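Local coordinates for O-methyltransferase family 2 (Planctopirus limnophila, PDB 5I2H), which binds the flavone apigenin and probably transfers methyl groups from S-adenosyl-L-methionine to hydroxyl groups of small molecules, at residues G107-I110 with S111-A114. Sequence-based numbering, arbitrary orientation.
With AGI (5,7-dihydroxy-2-(4-hydroxyphenyl)-4H-chromen-4-one), chain K.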
ATOM      1  N   GLY A 107      11.426  14.180   1.962  1.00 10.93           N
ATOM      2  CA  GLY A 107      10.109  14.792   1.985  1.00 13.10           C
ATOM      3  C   GLY A 107       9.670  15.346   0.640  1.00 12.56           C
ATOM      4  O   GLY A 107       8.488  15.284   0.295  1.00 12.78           O
ATOM      5  N   GLY A 108      10.603  15.879  -0.148  1.00 13.02           N
ATOM      6  CA  GLY A 108      10.233  16.335  -1.469  1.00 15.06           C
ATOM      7  C   GLY A 108       9.730  15.215  -2.363  1.00 13.66           C
ATOM      8  O   GLY A 108       8.852  15.437  -3.191  1.00 14.43           O
ATOM      9  N   TYR A 109      10.291  14.004  -2.221  1.00 13.67           N
ATOM     10  CA  TYR A 109       9.837  12.868  -3.010  1.00 11.76           C
ATOM     11  C   TYR A 109       8.424  12.452  -2.606  1.00 12.40           C
ATOM     12  O   TYR A 109       7.547  12.274  -3.465  1.00 13.52           O
ATOM     13  CB  TYR A 109      10.819  11.696  -2.855  1.00 13.09           C
ATOM     14  CG  TYR A 109      10.604  10.559  -3.842  1.00 15.89           C
ATOM     15  CD1 TYR A 109       9.645   9.576  -3.621  1.00 16.72           C
ATOM     16  CD2 TYR A 109      11.362  10.488  -5.018  1.00 19.44           C
ATOM     17  CE1 TYR A 109       9.451   8.532  -4.542  1.00 16.10           C
ATOM     18  CE2 TYR A 109      11.180   9.473  -5.939  1.00 19.90           C
ATOM     19  CZ  TYR A 109      10.224   8.486  -5.706  1.00 19.63           C
ATOM     20  OH  TYR A 109      10.075   7.468  -6.646  1.00 20.07           O
ATOM     21  N   ILE A 110       8.178  12.328  -1.298  1.00 12.51           N
ATOM     22  CA  ILE A 110       6.827  12.059  -0.787  1.00 11.24           C
ATOM     23  C   ILE A 110       5.845  13.117  -1.268  1.00 11.21           C
ATOM     24  O   ILE A 110       4.688  12.813  -1.594  1.00 11.63           O
ATOM     25  CB  ILE A 110       6.853  11.995   0.752  1.00 11.00           C
ATOM     26  CG1 ILE A 110       7.874  10.953   1.242  1.00 14.26           C
ATOM     27  CG2 ILE A 110       5.452  11.773   1.328  1.00 10.82           C
ATOM     28  CD1 ILE A 110       7.641   9.586   0.716  1.00 17.21           C
ATOM     29  N   SER A 111       6.309  14.362  -1.392  1.00 12.29           N
ATOM     30  CA  SER A 111       5.422  15.444  -1.770  1.00 16.45           C
ATOM     31  C   SER A 111       4.978  15.372  -3.222  1.00 17.32           C
ATOM     32  O   SER A 111       4.072  16.117  -3.597  1.00 19.93           O
ATOM     33  CB  SER A 111       6.110  16.772  -1.474  1.00 18.57           C
ATOM     34  OG  SER A 111       6.232  16.945  -0.065  1.00 20.47           O
ATOM     35  N   LEU A 112       5.584  14.506  -4.035  1.00 19.03           N
ATOM     36  CA  LEU A 112       5.096  14.263  -5.392  1.00 21.41           C
ATOM     37  C   LEU A 112       3.661  13.767  -5.409  1.00 18.46           C
ATOM     38  O   LEU A 112       3.001  13.838  -6.455  1.00 20.15           O
ATOM     39  CB  LEU A 112       5.982  13.242  -6.096  1.00 23.52           C
ATOM     40  CG  LEU A 112       7.380  13.770  -6.422  1.00 25.56           C
ATOM     41  CD1 LEU A 112       8.283  12.632  -6.841  1.00 27.08           C
ATOM     42  CD2 LEU A 112       7.292  14.820  -7.520  1.00 26.90           C
ATOM     43  N   ALA A 113       3.172  13.254  -4.288  1.00 15.45           N
ATOM     44  CA  ALA A 113       1.794  12.802  -4.180  1.00 14.23           C
ATOM     45  C   ALA A 113       0.909  13.797  -3.449  1.00 14.23           C
ATOM     46  O   ALA A 113      -0.245  13.468  -3.151  1.00 15.44           O
ATOM     47  CB  ALA A 113       1.736  11.441  -3.473  1.00 14.96           C
ATOM     48  N   ALA A 114       1.415  15.003  -3.153  1.00 15.65           N
ATOM     49  CA  ALA A 114       0.684  15.921  -2.272  1.00 16.32           C
ATOM     50  C   ALA A 114      -0.643  16.371  -2.876  1.00 18.14           C
ATOM     51  O   ALA A 114      -1.562  16.761  -2.149  1.00 18.79           O
ATOM     52  CB  ALA A 114       1.539  17.152  -1.967  1.00 18.37           C
TER
HETATM   53  CAG AGI K 501       7.894  12.336 -11.796  1.00 44.83           C
HETATM   54  CAE AGI K 501       6.776  13.160 -11.776  1.00 45.62           C
HETATM   55  CAM AGI K 501       6.339  13.732 -12.966  1.00 45.89           C
HETATM   56  OAB AGI K 501       5.230  14.537 -12.916  1.00 46.76           O
HETATM   57  CAF AGI K 501       7.026  13.473 -14.170  1.00 44.19           C
HETATM   58  CAH AGI K 501       8.152  12.642 -14.195  1.00 43.63           C
HETATM   59  CAP AGI K 501       8.579  12.084 -12.987  1.00 43.43           C
HETATM   60  CAQ AGI K 501       9.739  11.168 -12.850  1.00 41.14           C
HETATM   61  OAL AGI K 501       9.755  10.494 -11.654  1.00 39.49           O
HETATM   62  CAJ AGI K 501      10.723  10.979 -13.828  1.00 40.13           C
HETATM   63  CAR AGI K 501      11.765  10.073 -13.591  1.00 38.80           C
HETATM   64  OAA AGI K 501      12.666   9.912 -14.448  1.00 37.83           O
HETATM   65  CAT AGI K 501      11.805   9.328 -12.290  1.00 38.06           C
HETATM   66  CAS AGI K 501      10.724   9.593 -11.318  1.00 37.34           C
HETATM   67  CAK AGI K 501      10.690   8.939 -10.095  1.00 33.91           C
HETATM   68  CAN AGI K 501      11.683   8.031  -9.771  1.00 33.05           C
HETATM   69  OAC AGI K 501      11.597   7.430  -8.561  1.00 30.08           O
HETATM   70  CAI AGI K 501      12.757   7.736 -10.646  1.00 35.54           C
HETATM   71  CAO AGI K 501      12.864   8.342 -11.894  1.00 35.78           C
HETATM   72  OAD AGI K 501      13.888   8.052 -12.724  1.00 35.81           O
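Leu112 lays its CD1 methyl over one face of the Tyr109 ring, a CH-pi contact 4.3 Å from the centroid and 15° off the ring normal, in the short helix 107-110 and the residues that follow it, 111-114. With CG anti to the backbone N (chi1 -168°), the tyrosine carries its hydroxyl to the apigenin in the second subunit's pocket. There Tyr109 OH and AGI OAC share a very short hydrogen bond of 2.4 Å, OAC lying at the ring edge in its plane. Tyr317, His273 and Arg168 of the second subunit also hydrogen-bond the ligand, so with Tyr109 the two chains share one site. Arg25 of the second subunit bonds the Tyr109 hydroxyl too, and Phe21 of that subunit meets the ring edge-to-face. A phenylalanine here would probably leave OAC and that Arg25 without their hydroxyl mate. Two i to i+3 backbone bonds link the residues: Leu112 N reaches Tyr109 O at 3.0 Å, and Ala113 N reaches Ile110 O at 3.1 Å, nearly straight at 168°. Ser111 N closes an i to i+4 bond to Gly107 O at 2.9 Å, and Ser111 OG joins it on that oxygen at 2.8 Å, the two donors arriving from opposite faces of the carbonyl plane.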